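Archaeal actin homolog (Thermoplasma acidophilum, PDB 2FSJ) polymerizes into bundles of helical filaments in the presence of nucleoside triphosphates, best with ATP, as a member of the actin family. Local coordinates at residues A[66-69]-A[74-77]; A[106-111]-A[147-152]; A[231-236]-A[251-256]. All blocks are in the same frame, centred on the assembly; numbering follows the deposited sequence.

Interaction 1: A[66-69]-A[74-77]; sequences LSTD and KFIY
A single antiparallel bridge at the outer edge of the seven-stranded sheet joins Leu66 to Phe75, in the actin-like N-terminal part of the chain. The two residues form a hydrogen-bonded pair: Leu66 N gives to Phe75 O at 3.0 Å, almost straight at 175° and in the carbonyl plane, and Phe75 N returns the bond to Leu66 O at 2.8 Å. That same Leu66 O also takes a CA-H...O contact from Lys74 CA, so it receives both an N-H and a C-H.

The side chains pack over the same pair. With chi1 at 65°, Phe75 CG lies between the backbone N and the carbonyl carbon, which turns the ring back over Leu66. Leu66 CB sits over one ring face in a CH-pi contact, 4.1 Å from the centroid and displaced toward the rim, while Thr68 CG2 comes up at the ring edge. Further out, the Leu66 chain crosses the Tyr77 side chain, and its CD1 meets Tyr77 CE2 at 3.6 Å. The phenol oxygen of Tyr77 turns to another element and bonds Glu110 on helix 101-111.

Beyond the bridge the chain turns back on itself. Asp69 OD1 holds the backbone N of Thr73, and Lys74 NZ leads away to the carbonyls of Thr54 and Ser56. Ser67 OG bonds the backbone of Gly71 and Thr73, and it closes an ST turn by accepting from Asp69 N at 3.1 Å.

Interaction 2: A[106-111]-A[147-152]; sequences AALWES and KVLTVT
Trp109 swings its CG opposite the backbone N (chi1 -169°), and Val151 does the same with CG1 (chi1 -174°); these two rotations bring the six-membered part of the indole against the valine. Trp109 CE3 meets Val151 CG1 at 3.5 Å, with the two side chains set at a slant. The next ring carbon, Trp109 CZ3, lies 3.5 Å from Val151 O, which approaches the indole at its edge, near the ring plane. The ring therefore touches both the side chain and the backbone of the strand. A serine here would probably leave Val151 CG1 and the Val151 carbonyl without the ring they pack on, and Arg159 without its cation-pi partner.

At the preceding residue, Leu108 meets Leu149; the two side chains cross at about a right angle and touch by single methyls, CD1 to CD1 at 3.8 Å. All four residues are buried, and the contact is wholly one of packing.

The helix segment passes the strand at 68°, with axes 9.5 Å apart at closest approach, so it lies across the sheet margin as a covering layer. Strand 147-152 is an outermost strand of the seven-stranded sheet and pairs with 158-170, whose Phe161 also packs on Leu108. The indole also reaches Leu66 and Tyr77, so helix 101-111 packs against both ends of the sheet's strand order.

Interaction 3: A[231-236]-A[251-256]; sequences SALSRK and QEALSH
Leu233 points from helix 226-241 toward Ala253 and Leu254, and one of its methyls carries nearly all of the contact. This is plain helix-to-helix packing in the MreB-like C-terminal part of an actin-like ATPase, next to a residue of the ATP site. Leu233 CG lies opposite the backbone N (chi1 179°), which extends the side chain toward both partners. The methyl CD2 comes up to the Ala253 methyl, CB, at 3.8 Å. It also lies against the backbone of the same residue, with Ala253 O at 3.6 Å, so the leucine rests on both the side chain and the peptide of the alanine.

The two partners present themselves differently. Ala253 directs its CB toward the helix, whereas Leu254 starts out across the line between the segments and only its end bends in. Leu254 CD2 reaches Leu233 CD2 at 4.2 Å, a looser meeting of branch ends. The interface is small and apolar, burying 109 Å² over both segments.

Leu254 N bonds Gln251 O at 3.1 Å, a three-residue step, and Glu252 O takes both Ser255 N and His256 N. Gln251, which binds ATP, points its CB away from 231-236, though its side chain touches Ile230.

Helix 268-290 closes in through Val270, which touches Leu233, while its Ser271 bonds the carbonyl of Leu254. Leu254 also lies on Val226 and Ile230 of helix 226-241 and on Leu309 of helix 307-310, and Ala253 packs on Val258 of the short strand 258-260.

The three contacts follow one another along the chain, each closing before the next opens. Interactions 1 and 2 are neighbours, with centres about 10 Å apart, and both reach the seven-stranded sheet of the actin-like N-terminal part; they involve its two outermost strands, 74-77 and 147-152. Strand 74-77 is followed in the chain by helix 101-111, and Ser67 O lies 2.8 Å from Thr152 N in a probable hydrogen bond. Interaction 3 belongs to the MreB-like C-terminal part, its centre about 32 Å from that of interaction 1 and about 36 Å from that of interaction 2, with no touch. The first two thus form one packed unit, while the third joins helices in a separate region that contributes Gln251 to ATP binding.

Interaction 1: A[66-69]-A[74-77]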
ATOM      1  N   LEU A  66       4.129  21.536  -4.605  1.00 12.86           N
ATOM      2  CA  LEU A  66       3.413  21.285  -5.834  1.00 12.22           C
ATOM      3  C   LEU A  66       2.009  21.893  -5.828  1.00 12.42           C
ATOM      4  O   LEU A  66       1.466  22.206  -4.781  1.00 12.37           O
ATOM      5  CB  LEU A  66       3.283  19.772  -6.145  1.00 12.86           C
ATOM      6  CG  LEU A  66       4.550  18.927  -6.255  1.00 15.14           C
ATOM      7  CD1 LEU A  66       4.191  17.465  -6.640  1.00 16.39           C
ATOM      8  CD2 LEU A  66       5.637  19.495  -7.200  1.00 16.35           C
ATOM      9  N   SER A  67       1.461  22.042  -7.047  1.00 12.93           N
ATOM     10  CA  SER A  67       0.077  22.451  -7.281  1.00 13.52           C
ATOM     11  C   SER A  67      -0.453  21.765  -8.513  1.00 13.20           C
ATOM     12  O   SER A  67       0.311  21.493  -9.459  1.00 14.18           O
ATOM     13  CB  SER A  67      -0.004  23.965  -7.519  1.00 14.34           C
ATOM     14  OG  SER A  67      -1.338  24.381  -7.694  1.00 13.80           O
ATOM     15  N   THR A  68      -1.743  21.426  -8.508  1.00 13.61           N
ATOM     16  CA  THR A  68      -2.384  20.936  -9.730  1.00 14.21           C
ATOM     17  C   THR A  68      -3.296  21.983 -10.348  1.00 14.97           C
ATOM     18  O   THR A  68      -3.904  21.711 -11.340  1.00 14.51           O
ATOM     19  CB  THR A  68      -3.236  19.676  -9.466  1.00 15.71           C
ATOM     20  OG1 THR A  68      -4.296  19.961  -8.515  1.00 15.00           O
ATOM     21  CG2 THR A  68      -2.380  18.594  -8.823  1.00 14.54           C
ATOM     22  N   ASP A  69      -3.382  23.173  -9.746  1.00 15.78           N
ATOM     23  CA  ASP A  69      -4.291  24.224 -10.242  1.00 17.61           C
ATOM     24  C   ASP A  69      -3.585  25.569 -10.405  1.00 18.66           C
ATOM     25  O   ASP A  69      -4.154  26.617 -10.131  1.00 19.46           O
ATOM     26  CB  ASP A  69      -5.519  24.374  -9.355  1.00 17.64           C
ATOM     27  CG  ASP A  69      -5.184  24.624  -7.894  1.00 19.44           C
ATOM     28  OD1 ASP A  69      -4.040  24.986  -7.564  1.00 19.67           O
ATOM     29  OD2 ASP A  69      -6.051  24.488  -7.012  1.00 21.69           O
ATOM     30  N   LYS A  74      -1.638  24.872  -2.999  1.00 16.29           N
ATOM     31  CA  LYS A  74      -0.322  24.220  -3.034  1.00 15.20           C
ATOM     32  C   LYS A  74      -0.205  23.240  -1.883  1.00 13.29           C
ATOM     33  O   LYS A  74      -0.872  23.399  -0.868  1.00 12.60           O
ATOM     34  CB  LYS A  74       0.822  25.229  -2.967  1.00 16.43           C
ATOM     35  CG  LYS A  74       0.791  26.391  -3.992  1.00 20.17           C
ATOM     36  CD  LYS A  74       2.070  27.239  -3.796  1.00 26.43           C
ATOM     37  CE  LYS A  74       1.959  28.654  -4.322  1.00 29.47           C
ATOM     38  NZ  LYS A  74       3.271  29.367  -4.015  1.00 31.68           N
ATOM     39  N   PHE A  75       0.629  22.213  -2.060  1.00 12.85           N
ATOM     40  CA  PHE A  75       0.811  21.224  -1.044  1.00 11.78           C
ATOM     41  C   PHE A  75       2.247  20.671  -0.979  1.00 11.83           C
ATOM     42  O   PHE A  75       3.000  20.667  -1.960  1.00 11.28           O
ATOM     43  CB  PHE A  75      -0.196  20.082  -1.245  1.00 12.39           C
ATOM     44  CG  PHE A  75       0.001  19.299  -2.522  1.00 12.78           C
ATOM     45  CD1 PHE A  75       0.776  18.141  -2.550  1.00 12.39           C
ATOM     46  CD2 PHE A  75      -0.616  19.710  -3.704  1.00 14.20           C
ATOM     47  CE1 PHE A  75       0.928  17.421  -3.740  1.00 11.34           C
ATOM     48  CE2 PHE A  75      -0.456  18.985  -4.900  1.00 14.26           C
ATOM     49  CZ  PHE A  75       0.314  17.836  -4.896  1.00 13.43           C
ATOM     50  N   ILE A  76       2.565  20.144   0.199  1.00 12.28           N
ATOM     51  CA  ILE A  76       3.774  19.388   0.449  1.00 12.43           C
ATOM     52  C   ILE A  76       3.346  17.933   0.784  1.00 12.19           C
ATOM     53  O   ILE A  76       2.312  17.701   1.368  1.00 10.48           O
ATOM     54  CB  ILE A  76       4.558  20.112   1.571  1.00 13.18           C
ATOM     55  CG1 ILE A  76       5.060  21.473   1.030  1.00 14.08           C
ATOM     56  CG2 ILE A  76       5.747  19.321   2.095  1.00 15.16           C
ATOM     57  CD1 ILE A  76       5.516  22.411   2.159  1.00 15.94           C
ATOM     58  N   TYR A  77       4.174  16.971   0.422  1.00 11.75           N
ATOM     59  CA  TYR A  77       3.779  15.579   0.512  1.00 12.23           C
ATOM     60  C   TYR A  77       4.915  14.691   1.057  1.00 12.98           C
ATOM     61  O   TYR A  77       6.060  15.118   1.174  1.00 13.33           O
ATOM     62  CB  TYR A  77       3.321  15.085  -0.858  1.00 11.44           C
ATOM     63  CG  TYR A  77       4.426  15.135  -1.876  1.00 11.13           C
ATOM     64  CD1 TYR A  77       5.256  14.019  -2.114  1.00 13.19           C
ATOM     65  CD2 TYR A  77       4.627  16.282  -2.630  1.00 12.48           C
ATOM     66  CE1 TYR A  77       6.319  14.101  -3.035  1.00 14.17           C
ATOM     67  CE2 TYR A  77       5.650  16.376  -3.547  1.00 12.69           C
ATOM     68  CZ  TYR A  77       6.506  15.290  -3.738  1.00 14.18           C
ATOM     69  OH  TYR A  77       7.482  15.435  -4.670  1.00 15.68           O
TER

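Interaction 2: A[106-111]-A[147-152]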
ATOM      1  N   ALA A 106       1.893  13.907  -7.107  1.00 11.54           N
ATOM      2  CA  ALA A 106       3.227  13.800  -6.551  1.00 11.75           C
ATOM      3  C   ALA A 106       3.976  12.593  -7.126  1.00 11.46           C
ATOM      4  O   ALA A 106       5.163  12.689  -7.444  1.00 12.24           O
ATOM      5  CB  ALA A 106       3.173  13.753  -5.066  1.00 10.79           C
ATOM      6  N   ALA A 107       3.279  11.473  -7.279  1.00 10.65           N
ATOM      7  CA  ALA A 107       3.855  10.276  -7.912  1.00 12.42           C
ATOM      8  C   ALA A 107       4.385  10.541  -9.306  1.00 13.11           C
ATOM      9  O   ALA A 107       5.501  10.136  -9.639  1.00 12.88           O
ATOM     10  CB  ALA A 107       2.840   9.128  -7.975  1.00 11.86           C
ATOM     11  N   LEU A 108       3.572  11.201 -10.114  1.00 13.30           N
ATOM     12  CA  LEU A 108       3.980  11.555 -11.485  1.00 15.34           C
ATOM     13  C   LEU A 108       5.146  12.549 -11.498  1.00 14.99           C
ATOM     14  O   LEU A 108       6.103  12.361 -12.238  1.00 15.48           O
ATOM     15  CB  LEU A 108       2.781  12.044 -12.280  1.00 15.70           C
ATOM     16  CG  LEU A 108       1.588  11.089 -12.314  1.00 16.65           C
ATOM     17  CD1 LEU A 108       0.422  11.672 -13.129  1.00 16.14           C
ATOM     18  CD2 LEU A 108       2.018   9.779 -12.922  1.00 19.77           C
ATOM     19  N   TRP A 109       5.095  13.557 -10.634  1.00 15.36           N
ATOM     20  CA  TRP A 109       6.213  14.469 -10.430  1.00 15.95           C
ATOM     21  C   TRP A 109       7.523  13.744 -10.023  1.00 17.70           C
ATOM     22  O   TRP A 109       8.603  13.974 -10.606  1.00 16.33           O
ATOM     23  CB  TRP A 109       5.853  15.505  -9.372  1.00 16.21           C
ATOM     24  CG  TRP A 109       6.867  16.604  -9.335  1.00 16.64           C
ATOM     25  CD1 TRP A 109       7.985  16.664  -8.558  1.00 14.70           C
ATOM     26  CD2 TRP A 109       6.891  17.776 -10.173  1.00 16.06           C
ATOM     27  NE1 TRP A 109       8.718  17.792  -8.861  1.00 16.54           N
ATOM     28  CE2 TRP A 109       8.061  18.508  -9.833  1.00 15.73           C
ATOM     29  CE3 TRP A 109       6.025  18.307 -11.143  1.00 16.78           C
ATOM     30  CZ2 TRP A 109       8.389  19.712 -10.440  1.00 16.58           C
ATOM     31  CZ3 TRP A 109       6.360  19.535 -11.746  1.00 16.69           C
ATOM     32  CH2 TRP A 109       7.524  20.207 -11.395  1.00 16.42           C
ATOM     33  N   GLU A 110       7.437  12.879  -9.019  1.00 18.04           N
ATOM     34  CA  GLU A 110       8.611  12.129  -8.592  1.00 19.41           C
ATOM     35  C   GLU A 110       9.175  11.174  -9.654  1.00 20.87           C
ATOM     36  O   GLU A 110      10.392  10.933  -9.684  1.00 21.12           O
ATOM     37  CB  GLU A 110       8.345  11.364  -7.333  1.00 18.96           C
ATOM     38  CG  GLU A 110       8.175  12.222  -6.114  1.00 22.88           C
ATOM     39  CD  GLU A 110       9.468  12.682  -5.457  1.00 27.10           C
ATOM     40  OE1 GLU A 110      10.578  12.152  -5.766  1.00 30.93           O
ATOM     41  OE2 GLU A 110       9.364  13.594  -4.609  1.00 28.27           O
ATOM     42  N   SER A 111       8.325  10.656 -10.530  1.00 21.24           N
ATOM     43  CA  SER A 111       8.778   9.753 -11.564  1.00 23.49           C
ATOM     44  C   SER A 111       9.845  10.452 -12.452  1.00 25.41           C
ATOM     45  O   SER A 111      10.689   9.801 -13.016  1.00 26.42           O
ATOM     46  CB  SER A 111       7.573   9.234 -12.386  1.00 23.69           C
ATOM     47  OG  SER A 111       7.146  10.146 -13.388  1.00 20.93           O
ATOM     48  N   LYS A 147      -8.029  12.666 -18.838  1.00 16.63           N
ATOM     49  CA  LYS A 147      -7.830  13.955 -18.186  1.00 16.32           C
ATOM     50  C   LYS A 147      -6.398  14.382 -18.446  1.00 16.92           C
ATOM     51  O   LYS A 147      -5.496  13.557 -18.405  1.00 17.17           O
ATOM     52  CB  LYS A 147      -8.002  13.875 -16.688  1.00 15.45           C
ATOM     53  CG  LYS A 147      -9.347  13.367 -16.158  1.00 17.55           C
ATOM     54  CD  LYS A 147     -10.561  14.072 -16.610  1.00 17.15           C
ATOM     55  CE  LYS A 147     -11.853  13.414 -16.041  1.00 16.48           C
ATOM     56  NZ  LYS A 147     -12.425  12.465 -16.987  1.00 16.07           N
ATOM     57  N   VAL A 148      -6.207  15.683 -18.644  1.00 16.48           N
ATOM     58  CA  VAL A 148      -4.889  16.300 -18.630  1.00 16.59           C
ATOM     59  C   VAL A 148      -4.573  16.806 -17.230  1.00 15.97           C
ATOM     60  O   VAL A 148      -5.283  17.626 -16.671  1.00 16.10           O
ATOM     61  CB  VAL A 148      -4.827  17.446 -19.641  1.00 16.23           C
ATOM     62  CG1 VAL A 148      -3.569  18.277 -19.511  1.00 18.67           C
ATOM     63  CG2 VAL A 148      -4.935  16.866 -21.072  1.00 19.67           C
ATOM     64  N   LEU A 149      -3.523  16.268 -16.645  1.00 15.59           N
ATOM     65  CA  LEU A 149      -3.062  16.724 -15.348  1.00 15.98           C
ATOM     66  C   LEU A 149      -1.871  17.616 -15.500  1.00 14.50           C
ATOM     67  O   LEU A 149      -0.888  17.250 -16.138  1.00 14.57           O
ATOM     68  CB  LEU A 149      -2.629  15.525 -14.520  1.00 17.08           C
ATOM     69  CG  LEU A 149      -3.582  14.331 -14.376  1.00 22.37           C
ATOM     70  CD1 LEU A 149      -2.977  13.457 -13.225  1.00 25.09           C
ATOM     71  CD2 LEU A 149      -5.018  14.724 -14.092  1.00 24.42           C
ATOM     72  N   THR A 150      -1.957  18.803 -14.938  1.00 14.16           N
ATOM     73  CA  THR A 150      -0.904  19.795 -15.046  1.00 14.98           C
ATOM     74  C   THR A 150      -0.391  20.056 -13.645  1.00 15.13           C
ATOM     75  O   THR A 150      -1.140  20.578 -12.811  1.00 15.78           O
ATOM     76  CB  THR A 150      -1.493  21.075 -15.584  1.00 15.15           C
ATOM     77  OG1 THR A 150      -2.125  20.780 -16.847  1.00 17.95           O
ATOM     78  CG2 THR A 150      -0.418  22.057 -15.885  1.00 18.39           C
ATOM     79  N   VAL A 151       0.868  19.714 -13.405  1.00 13.66           N
ATOM     80  CA  VAL A 151       1.472  19.873 -12.081  1.00 13.36           C
ATOM     81  C   VAL A 151       2.533  20.984 -12.139  1.00 13.22           C
ATOM     82  O   VAL A 151       3.425  20.949 -12.994  1.00 13.74           O
ATOM     83  CB  VAL A 151       2.148  18.568 -11.643  1.00 12.48           C
ATOM     84  CG1 VAL A 151       2.651  18.655 -10.201  1.00 14.76           C
ATOM     85  CG2 VAL A 151       1.231  17.383 -11.860  1.00 14.30           C
ATOM     86  N   THR A 152       2.420  21.956 -11.230  1.00 14.86           N
ATOM     87  CA  THR A 152       3.424  22.997 -11.029  1.00 15.14           C
ATOM     88  C   THR A 152       4.284  22.727  -9.810  1.00 15.37           C
ATOM     89  O   THR A 152       3.782  22.323  -8.745  1.00 16.13           O
ATOM     90  CB  THR A 152       2.751  24.372 -10.903  1.00 16.05           C
ATOM     91  OG1 THR A 152       1.898  24.587 -12.035  1.00 16.98           O
ATOM     92  CG2 THR A 152       3.793  25.518 -10.941  1.00 15.76           C
TER

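Interaction 3: A[231-236]-A[251-256]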
ATOM      1  N   SER A 231      -1.637   1.146  18.441  1.00 15.30           N
ATOM      2  CA  SER A 231      -2.542   1.715  19.448  1.00 16.46           C
ATOM      3  C   SER A 231      -2.458   0.960  20.761  1.00 14.64           C
ATOM      4  O   SER A 231      -2.476   1.581  21.852  1.00 15.37           O
ATOM      5  CB  SER A 231      -3.989   1.742  18.953  1.00 15.79           C
ATOM      6  OG  SER A 231      -4.058   2.719  17.914  1.00 26.21           O
ATOM      7  N   ALA A 232      -2.377  -0.350  20.687  1.00 14.93           N
ATOM      8  CA  ALA A 232      -2.236  -1.158  21.908  1.00 15.25           C
ATOM      9  C   ALA A 232      -0.920  -0.830  22.665  1.00 15.46           C
ATOM     10  O   ALA A 232      -0.913  -0.711  23.872  1.00 14.13           O
ATOM     11  CB  ALA A 232      -2.341  -2.658  21.611  1.00 16.09           C
ATOM     12  N   LEU A 233       0.179  -0.630  21.941  1.00 15.04           N
ATOM     13  CA  LEU A 233       1.446  -0.289  22.570  1.00 15.75           C
ATOM     14  C   LEU A 233       1.402   1.130  23.158  1.00 15.75           C
ATOM     15  O   LEU A 233       1.931   1.390  24.245  1.00 15.78           O
ATOM     16  CB  LEU A 233       2.607  -0.444  21.566  1.00 15.86           C
ATOM     17  CG  LEU A 233       4.034  -0.087  22.068  1.00 19.23           C
ATOM     18  CD1 LEU A 233       4.364  -0.777  23.357  1.00 21.16           C
ATOM     19  CD2 LEU A 233       5.118  -0.390  21.050  1.00 21.77           C
ATOM     20  N   SER A 234       0.752   2.050  22.464  1.00 15.59           N
ATOM     21  CA  SER A 234       0.562   3.385  22.993  1.00 16.09           C
ATOM     22  C   SER A 234      -0.237   3.412  24.300  1.00 16.28           C
ATOM     23  O   SER A 234       0.146   4.139  25.241  1.00 14.11           O
ATOM     24  CB  SER A 234      -0.139   4.252  21.967  1.00 16.85           C
ATOM     25  OG  SER A 234      -0.294   5.574  22.466  1.00 22.19           O
ATOM     26  N   ARG A 235      -1.354   2.680  24.334  1.00 13.75           N
ATOM     27  CA  ARG A 235      -2.158   2.561  25.529  1.00 14.18           C
ATOM     28  C   ARG A 235      -1.372   1.982  26.700  1.00 15.17           C
ATOM     29  O   ARG A 235      -1.514   2.473  27.863  1.00 13.56           O
ATOM     30  CB  ARG A 235      -3.428   1.716  25.284  1.00 13.60           C
ATOM     31  CG  ARG A 235      -4.480   2.413  24.392  1.00 13.46           C
ATOM     32  CD  ARG A 235      -5.849   1.697  24.395  1.00 11.90           C
ATOM     33  NE  ARG A 235      -5.720   0.320  23.943  1.00 13.24           N
ATOM     34  CZ  ARG A 235      -5.694  -0.028  22.650  1.00 16.10           C
ATOM     35  NH1 ARG A 235      -5.836   0.882  21.714  1.00 18.75           N
ATOM     36  NH2 ARG A 235      -5.516  -1.289  22.295  1.00 14.46           N
ATOM     37  N   LYS A 236      -0.550   0.972  26.409  1.00 14.92           N
ATOM     38  CA  LYS A 236       0.254   0.302  27.429  1.00 16.92           C
ATOM     39  C   LYS A 236       1.304   1.263  28.017  1.00 17.26           C
ATOM     40  O   LYS A 236       1.479   1.336  29.253  1.00 16.78           O
ATOM     41  CB  LYS A 236       0.887  -1.001  26.885  1.00 17.28           C
ATOM     42  CG  LYS A 236       1.860  -1.691  27.888  1.00 21.24           C
ATOM     43  CD  LYS A 236       2.370  -3.015  27.415  1.00 25.51           C
ATOM     44  CE  LYS A 236       3.404  -3.619  28.385  1.00 27.67           C
ATOM     45  NZ  LYS A 236       2.789  -3.939  29.691  1.00 31.76           N
ATOM     46  N   GLN A 251       5.022   3.488  16.381  1.00 22.76           N
ATOM     47  CA  GLN A 251       5.296   2.517  15.313  1.00 23.48           C
ATOM     48  C   GLN A 251       6.771   2.064  15.365  1.00 23.85           C
ATOM     49  O   GLN A 251       7.060   0.879  15.328  1.00 23.32           O
ATOM     50  CB  GLN A 251       4.917   3.101  13.946  1.00 24.84           C
ATOM     51  CG  GLN A 251       5.231   2.148  12.765  1.00 26.48           C
ATOM     52  CD  GLN A 251       4.360   2.410  11.560  1.00 30.58           C
ATOM     53  OE1 GLN A 251       3.916   3.523  11.361  1.00 34.13           O
ATOM     54  NE2 GLN A 251       4.094   1.369  10.761  1.00 32.92           N
ATOM     55  N   GLU A 252       7.694   3.001  15.560  1.00 25.18           N
ATOM     56  CA  GLU A 252       9.113   2.640  15.728  1.00 26.10           C
ATOM     57  C   GLU A 252       9.276   1.727  16.904  1.00 25.22           C
ATOM     58  O   GLU A 252      10.008   0.756  16.835  1.00 25.14           O
ATOM     59  CB  GLU A 252       9.989   3.854  16.000  1.00 27.21           C
ATOM     60  CG  GLU A 252      10.124   4.871  14.894  1.00 31.60           C
ATOM     61  CD  GLU A 252      11.207   5.898  15.257  1.00 40.06           C
ATOM     62  OE1 GLU A 252      12.266   5.466  15.803  1.00 42.88           O
ATOM     63  OE2 GLU A 252      10.986   7.127  15.036  1.00 45.77           O
ATOM     64  N   ALA A 253       8.562   2.015  17.985  1.00 24.56           N
ATOM     65  CA  ALA A 253       8.714   1.253  19.219  1.00 23.75           C
ATOM     66  C   ALA A 253       8.247  -0.197  19.112  1.00 23.39           C
ATOM     67  O   ALA A 253       8.480  -1.002  20.009  1.00 22.31           O
ATOM     68  CB  ALA A 253       8.040   1.994  20.393  1.00 23.51           C
ATOM     69  N   LEU A 254       7.583  -0.555  18.011  1.00 24.99           N
ATOM     70  CA  LEU A 254       7.310  -1.973  17.716  1.00 25.04           C
ATOM     71  C   LEU A 254       8.574  -2.839  17.468  1.00 25.97           C
ATOM     72  O   LEU A 254       8.601  -4.013  17.822  1.00 25.13           O
ATOM     73  CB  LEU A 254       6.411  -2.106  16.471  1.00 25.15           C
ATOM     74  CG  LEU A 254       4.964  -1.628  16.532  1.00 24.05           C
ATOM     75  CD1 LEU A 254       4.396  -1.702  15.105  1.00 28.26           C
ATOM     76  CD2 LEU A 254       4.081  -2.391  17.504  1.00 22.73           C
ATOM     77  N   SER A 255       9.578  -2.261  16.818  1.00 27.43           N
ATOM     78  CA  SER A 255      10.813  -2.980  16.429  1.00 28.99           C
ATOM     79  C   SER A 255      11.994  -2.752  17.380  1.00 29.83           C
ATOM     80  O   SER A 255      12.798  -3.669  17.640  1.00 30.89           O
ATOM     81  CB  SER A 255      11.182  -2.552  15.008  1.00 28.92           C
ATOM     82  OG  SER A 255      10.055  -2.711  14.167  1.00 30.45           O
ATOM     83  N   HIS A 256      12.092  -1.551  17.936  1.00 30.48           N
ATOM     84  CA  HIS A 256      13.153  -1.254  18.897  1.00 31.55           C
ATOM     85  C   HIS A 256      12.792  -0.163  19.932  1.00 30.78           C
ATOM     86  O   HIS A 256      11.969   0.719  19.678  1.00 29.31           O
ATOM     87  CB  HIS A 256      14.443  -0.859  18.164  1.00 32.23           C
ATOM     88  CG  HIS A 256      14.280   0.310  17.264  1.00 36.03           C
ATOM     89  ND1 HIS A 256      13.893   0.184  15.946  1.00 41.29           N
ATOM     90  CD2 HIS A 256      14.440   1.635  17.486  1.00 40.37           C
ATOM     91  CE1 HIS A 256      13.810   1.385  15.398  1.00 42.51           C
ATOM     92  NE2 HIS A 256      14.146   2.283  16.310  1.00 42.49           N
TER